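Local atomic coordinates of thiosulfate sulfurtransferase RDL2, mitochondrial (Saccharomyces cerevisiae, PDB entry 6K6R), a protein that transfers the sulfane sulfur of thiosulfate to cyanide in mitochondria, yielding thiocyanate and sulfite. Residues A[36-39]-A[40-44]; A[80-83]-A[84-88]. All coordinates share one frame; numbering follows the deposited sequence.

Contact 1 (A[36-39]-A[40-44]); sequences DQVR and NLVEH
Asn40 N donates to Asp36 O at 2.7 Å, the shortest of the backbone bonds between 36-39 and 40-44. This is the first of four i to i+4 bonds that join 36-39 to 40-44 within the alpha-helix 35-43 of the rhodanese domain. Leu41 N to Gln37 O, Val42 N to Val38 O and Glu43 N to Arg39 O continue the series. Arg39 and Glu43 run side by side on the outer face, and their guanidinium and carboxylate planes are only 16° apart. The charges stay beyond salt-bridge range, with Arg39 NE 4.3 Å from Glu43 OE2. Glu43 OE2 lies nearer the aliphatic part, 3.8 Å from Arg39 CG. Arg39 CG stands opposite the backbone N (chi1 178°), and the chain then bends at chi3. The bend brings Arg39 NH1 to 3.3 Å from Asp36 OD1, a weak hydrogen bond within a salt bridge. An alanine in place of Glu43 would probably leave the arginine chain without its neighbour and without a nearby opposite charge on that side. On the inner face Val38 CG1 approaches Val42 CG2 at 4.4 Å, and both valines rest on Leu51 and Met65. At the C-terminal end Glu43 CB lies 3.9 Å above one face of the His44 ring, offset toward its rim.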
loop_
_atom_site.group_PDB
_atom_site.type_symbol
_atom_site.label_atom_id
_atom_site.label_comp_id
_atom_site.label_asym_id
_atom_site.label_seq_id
_atom_site.Cartn_x
_atom_site.Cartn_y
_atom_site.Cartn_z
ATOM N N ASP A 36 10.996 1.008 11.165
ATOM C CA ASP A 36 11.512 2.371 11.242
ATOM C C ASP A 36 11.390 3.091 9.904
ATOM O O ASP A 36 11.063 4.282 9.864
ATOM C CB ASP A 36 12.965 2.355 11.712
ATOM C CG ASP A 36 13.089 2.242 13.219
ATOM O OD1 ASP A 36 12.150 2.662 13.927
ATOM O OD2 ASP A 36 14.124 1.730 13.694
ATOM N N GLN A 37 11.651 2.387 8.800
ATOM C CA GLN A 37 11.513 3.006 7.486
ATOM C C GLN A 37 10.067 3.377 7.192
ATOM O O GLN A 37 9.807 4.385 6.523
ATOM C CB GLN A 37 12.051 2.069 6.404
ATOM C CG GLN A 37 13.534 1.771 6.525
ATOM C CD GLN A 37 13.982 0.681 5.574
ATOM O OE1 GLN A 37 13.640 -0.488 5.745
ATOM N NE2 GLN A 37 14.753 1.061 4.561
ATOM N N VAL A 38 9.116 2.581 7.680
ATOM C CA VAL A 38 7.707 2.918 7.518
ATOM C C VAL A 38 7.303 4.016 8.494
ATOM O O VAL A 38 6.519 4.908 8.153
ATOM C CB VAL A 38 6.840 1.656 7.682
ATOM C CG1 VAL A 38 5.370 2.003 7.588
ATOM C CG2 VAL A 38 7.205 0.625 6.626
ATOM N N ARG A 39 7.835 3.974 9.718
ATOM C CA ARG A 39 7.566 5.040 10.679
ATOM C C ARG A 39 8.121 6.372 10.190
ATOM O O ARG A 39 7.511 7.426 10.406
ATOM C CB ARG A 39 8.156 4.679 12.043
ATOM C CG ARG A 39 7.981 5.755 13.104
ATOM C CD ARG A 39 9.008 5.608 14.217
ATOM N NE ARG A 39 8.391 5.234 15.486
ATOM C CZ ARG A 39 8.979 4.478 16.408
ATOM N NH1 ARG A 39 10.204 4.013 16.204
ATOM N NH2 ARG A 39 8.342 4.187 17.534
ATOM N N ASN A 40 9.278 6.344 9.523
ATOM C CA ASN A 40 9.830 7.570 8.953
ATOM C C ASN A 40 8.963 8.082 7.810
ATOM O O ASN A 40 8.757 9.293 7.675
ATOM C CB ASN A 40 11.260 7.329 8.471
ATOM C CG ASN A 40 12.240 7.155 9.614
ATOM O OD1 ASN A 40 11.990 7.597 10.735
ATOM N ND2 ASN A 40 13.367 6.508 9.334
ATOM N N LEU A 41 8.445 7.173 6.981
ATOM C CA LEU A 41 7.612 7.585 5.856
ATOM C C LEU A 41 6.273 8.143 6.320
ATOM O O LEU A 41 5.721 9.042 5.674
ATOM C CB LEU A 41 7.395 6.407 4.907
ATOM C CG LEU A 41 8.315 6.357 3.687
ATOM C CD1 LEU A 41 7.834 5.305 2.703
ATOM C CD2 LEU A 41 8.398 7.721 3.023
ATOM N N VAL A 42 5.735 7.628 7.427
ATOM C CA VAL A 42 4.483 8.162 7.955
ATOM C C VAL A 42 4.712 9.533 8.580
ATOM O O VAL A 42 3.902 10.451 8.408
ATOM C CB VAL A 42 3.865 7.172 8.960
ATOM C CG1 VAL A 42 2.716 7.821 9.715
ATOM C CG2 VAL A 42 3.391 5.920 8.242
ATOM N N GLU A 43 5.824 9.698 9.300
ATOM C CA GLU A 43 6.097 10.973 9.957
ATOM C C GLU A 43 6.487 12.047 8.948
ATOM O O GLU A 43 6.131 13.220 9.115
ATOM C CB GLU A 43 7.192 10.795 11.007
ATOM C CG GLU A 43 6.709 10.152 12.299
ATOM C CD GLU A 43 7.848 9.670 13.174
ATOM O OE1 GLU A 43 9.004 9.666 12.701
ATOM O OE2 GLU A 43 7.586 9.291 14.336
ATOM N N HIS A 44 7.217 11.671 7.898
ATOM C CA HIS A 44 7.642 12.600 6.852
ATOM C C HIS A 44 7.270 12.006 5.501
ATOM O O HIS A 44 8.042 11.233 4.917
ATOM C CB HIS A 44 9.140 12.886 6.937
ATOM C CG HIS A 44 9.595 13.328 8.293
ATOM N ND1 HIS A 44 10.276 12.498 9.157
ATOM C CD2 HIS A 44 9.464 14.512 8.936
ATOM C CE1 HIS A 44 10.547 13.151 10.272
ATOM N NE2 HIS A 44 10.065 14.376 10.164
#

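Contact 2 (A[80-83]-A[84-88])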
loop_
_atom_site.group_PDB
_atom_site.type_symbol
_atom_site.label_atom_id
_atom_site.label_comp_id
_atom_site.label_asym_id
_atom_site.label_seq_id
_atom_site.Cartn_x
_atom_site.Cartn_y
_atom_site.Cartn_z
ATOM N N LEU A 80 -5.637 -1.418 -9.734
ATOM C CA LEU A 80 -4.556 -0.654 -10.347
ATOM C C LEU A 80 -4.526 -0.776 -11.866
ATOM O O LEU A 80 -3.653 -0.170 -12.497
ATOM C CB LEU A 80 -3.213 -1.083 -9.757
ATOM C CG LEU A 80 -2.924 -0.511 -8.368
ATOM C CD1 LEU A 80 -1.701 -1.165 -7.751
ATOM C CD2 LEU A 80 -2.753 1.000 -8.436
ATOM N N GLY A 81 -5.440 -1.538 -12.458
ATOM C CA GLY A 81 -5.635 -1.569 -13.889
ATOM C C GLY A 81 -6.832 -0.781 -14.369
ATOM O O GLY A 81 -7.118 -0.785 -15.571
ATOM N N LEU A 82 -7.538 -0.104 -13.467
ATOM C CA LEU A 82 -8.723 0.649 -13.844
ATOM C C LEU A 82 -8.334 1.907 -14.616
ATOM O O LEU A 82 -7.243 2.451 -14.424
ATOM C CB LEU A 82 -9.522 1.046 -12.606
ATOM C CG LEU A 82 -10.330 -0.030 -11.882
ATOM C CD1 LEU A 82 -10.741 0.470 -10.507
ATOM C CD2 LEU A 82 -11.550 -0.426 -12.699
ATOM N N PRO A 83 -9.206 2.386 -15.501
ATOM C CA PRO A 83 -8.985 3.705 -16.100
ATOM C C PRO A 83 -8.937 4.787 -15.030
ATOM O O PRO A 83 -9.491 4.646 -13.937
ATOM C CB PRO A 83 -10.189 3.880 -17.032
ATOM C CG PRO A 83 -10.594 2.484 -17.370
ATOM C CD PRO A 83 -10.337 1.680 -16.125
ATOM N N GLU A 84 -8.257 5.885 -15.365
ATOM C CA GLU A 84 -7.943 6.904 -14.367
ATOM C C GLU A 84 -9.205 7.512 -13.763
ATOM O O GLU A 84 -9.334 7.613 -12.540
ATOM C CB GLU A 84 -7.064 7.985 -14.990
ATOM C CG GLU A 84 -6.806 9.173 -14.088
ATOM C CD GLU A 84 -5.609 9.978 -14.539
ATOM O OE1 GLU A 84 -4.684 9.376 -15.124
ATOM O OE2 GLU A 84 -5.593 11.207 -14.319
ATOM N N LYS A 85 -10.150 7.932 -14.601
ATOM C CA LYS A 85 -11.342 8.579 -14.063
ATOM C C LYS A 85 -12.182 7.621 -13.226
ATOM O O LYS A 85 -12.700 8.011 -12.172
ATOM C CB LYS A 85 -12.178 9.164 -15.197
ATOM C CG LYS A 85 -13.365 9.960 -14.719
ATOM C CD LYS A 85 -14.577 9.633 -15.566
ATOM C CE LYS A 85 -14.429 10.176 -16.978
ATOM N NZ LYS A 85 -15.386 9.514 -17.914
ATOM N N GLU A 86 -12.343 6.378 -13.680
ATOM C CA GLU A 86 -13.115 5.415 -12.907
ATOM C C GLU A 86 -12.391 5.019 -11.626
ATOM O O GLU A 86 -13.039 4.718 -10.619
ATOM C CB GLU A 86 -13.429 4.177 -13.750
ATOM C CG GLU A 86 -14.630 3.390 -13.232
ATOM C CD GLU A 86 -14.617 1.932 -13.656
ATOM O OE1 GLU A 86 -15.066 1.074 -12.863
ATOM O OE2 GLU A 86 -14.166 1.644 -14.785
ATOM N N PHE A 87 -11.054 5.006 -11.642
ATOM C CA PHE A 87 -10.313 4.776 -10.407
ATOM C C PHE A 87 -10.637 5.847 -9.376
ATOM O O PHE A 87 -10.862 5.541 -8.199
ATOM C CB PHE A 87 -8.809 4.740 -10.688
ATOM C CG PHE A 87 -7.979 4.238 -9.532
ATOM C CD1 PHE A 87 -7.675 5.066 -8.462
ATOM C CD2 PHE A 87 -7.497 2.938 -9.519
ATOM C CE1 PHE A 87 -6.912 4.610 -7.405
ATOM C CE2 PHE A 87 -6.733 2.475 -8.461
ATOM C CZ PHE A 87 -6.441 3.313 -7.405
ATOM N N HIS A 88 -10.670 7.112 -9.802
ATOM C CA HIS A 88 -10.988 8.194 -8.879
ATOM C C HIS A 88 -12.437 8.133 -8.418
ATOM O O HIS A 88 -12.741 8.522 -7.287
ATOM C CB HIS A 88 -10.699 9.546 -9.528
ATOM C CG HIS A 88 -10.658 10.682 -8.554
ATOM N ND1 HIS A 88 -11.793 11.209 -7.975
ATOM C CD2 HIS A 88 -9.617 11.384 -8.046
ATOM C CE1 HIS A 88 -11.453 12.190 -7.158
ATOM N NE2 HIS A 88 -10.139 12.316 -7.184
#
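Leu82 and Phe87 form the closely packed side of a helix start, with Pro83 at the N-cap position of helix 84-91. Their side chains cross at about a right angle. Leu82 CB meets Phe87 CD2 at 4.1 Å, at the edge of the ring and near its plane. Leu82 CD1 also reaches Phe87 CD2, at 4.2 Å. Leu80 approaches the neighbouring ring atom, with its CD2 4.2 Å from Phe87 CE2. Phe87 CG is turned opposite its own backbone N (chi1 -168°), which turns the ring edge toward the preceding loop. The backbone fixes this side as well. Phe87 N donates to Pro83 O at 2.8 Å. It is the first i to i+4 bond of the helix. Phe87 CB also lies 3.3 Å from Pro83 O.

The buried Phe87 edge thus packs against leucine, whereas the other side, with Glu86 and Pro83, is exposed to solvent. There Glu86 extends beside Pro83, with Glu86 OE2 4.1 Å from Pro83 CD. Glu86 OE1 is 3.8 Å from Leu82 CD2. In both places the carboxylate only touches carbon. Lys95 NZ ties the loop down from outside by hydrogen bonds to Leu80 O and Leu82 O. The Phe87 ring also meets Phe91 one turn on in helix 84-91, and it touches Ile71, just past strand 69-70.

From the N terminus, the chain leaves strand 31-32 and enters helix 35-43, which holds contact 1. This helix packs on strand 49-53 and leads to it. The chain then passes through helix 57-60 and edge strand 69-70 to the loop that contact 2 joins to helix 84-91. Strand 101-104 follows. Cys106, the predicted persulfide intermediate, comes just after it and is persulfidated in this crystal. Both contacts are local, so neither closes a long loop. They lie in series and neither nest nor cross. Their centres are 28 Å apart, on opposite sides of the chain's centre, within one rhodanese-like domain.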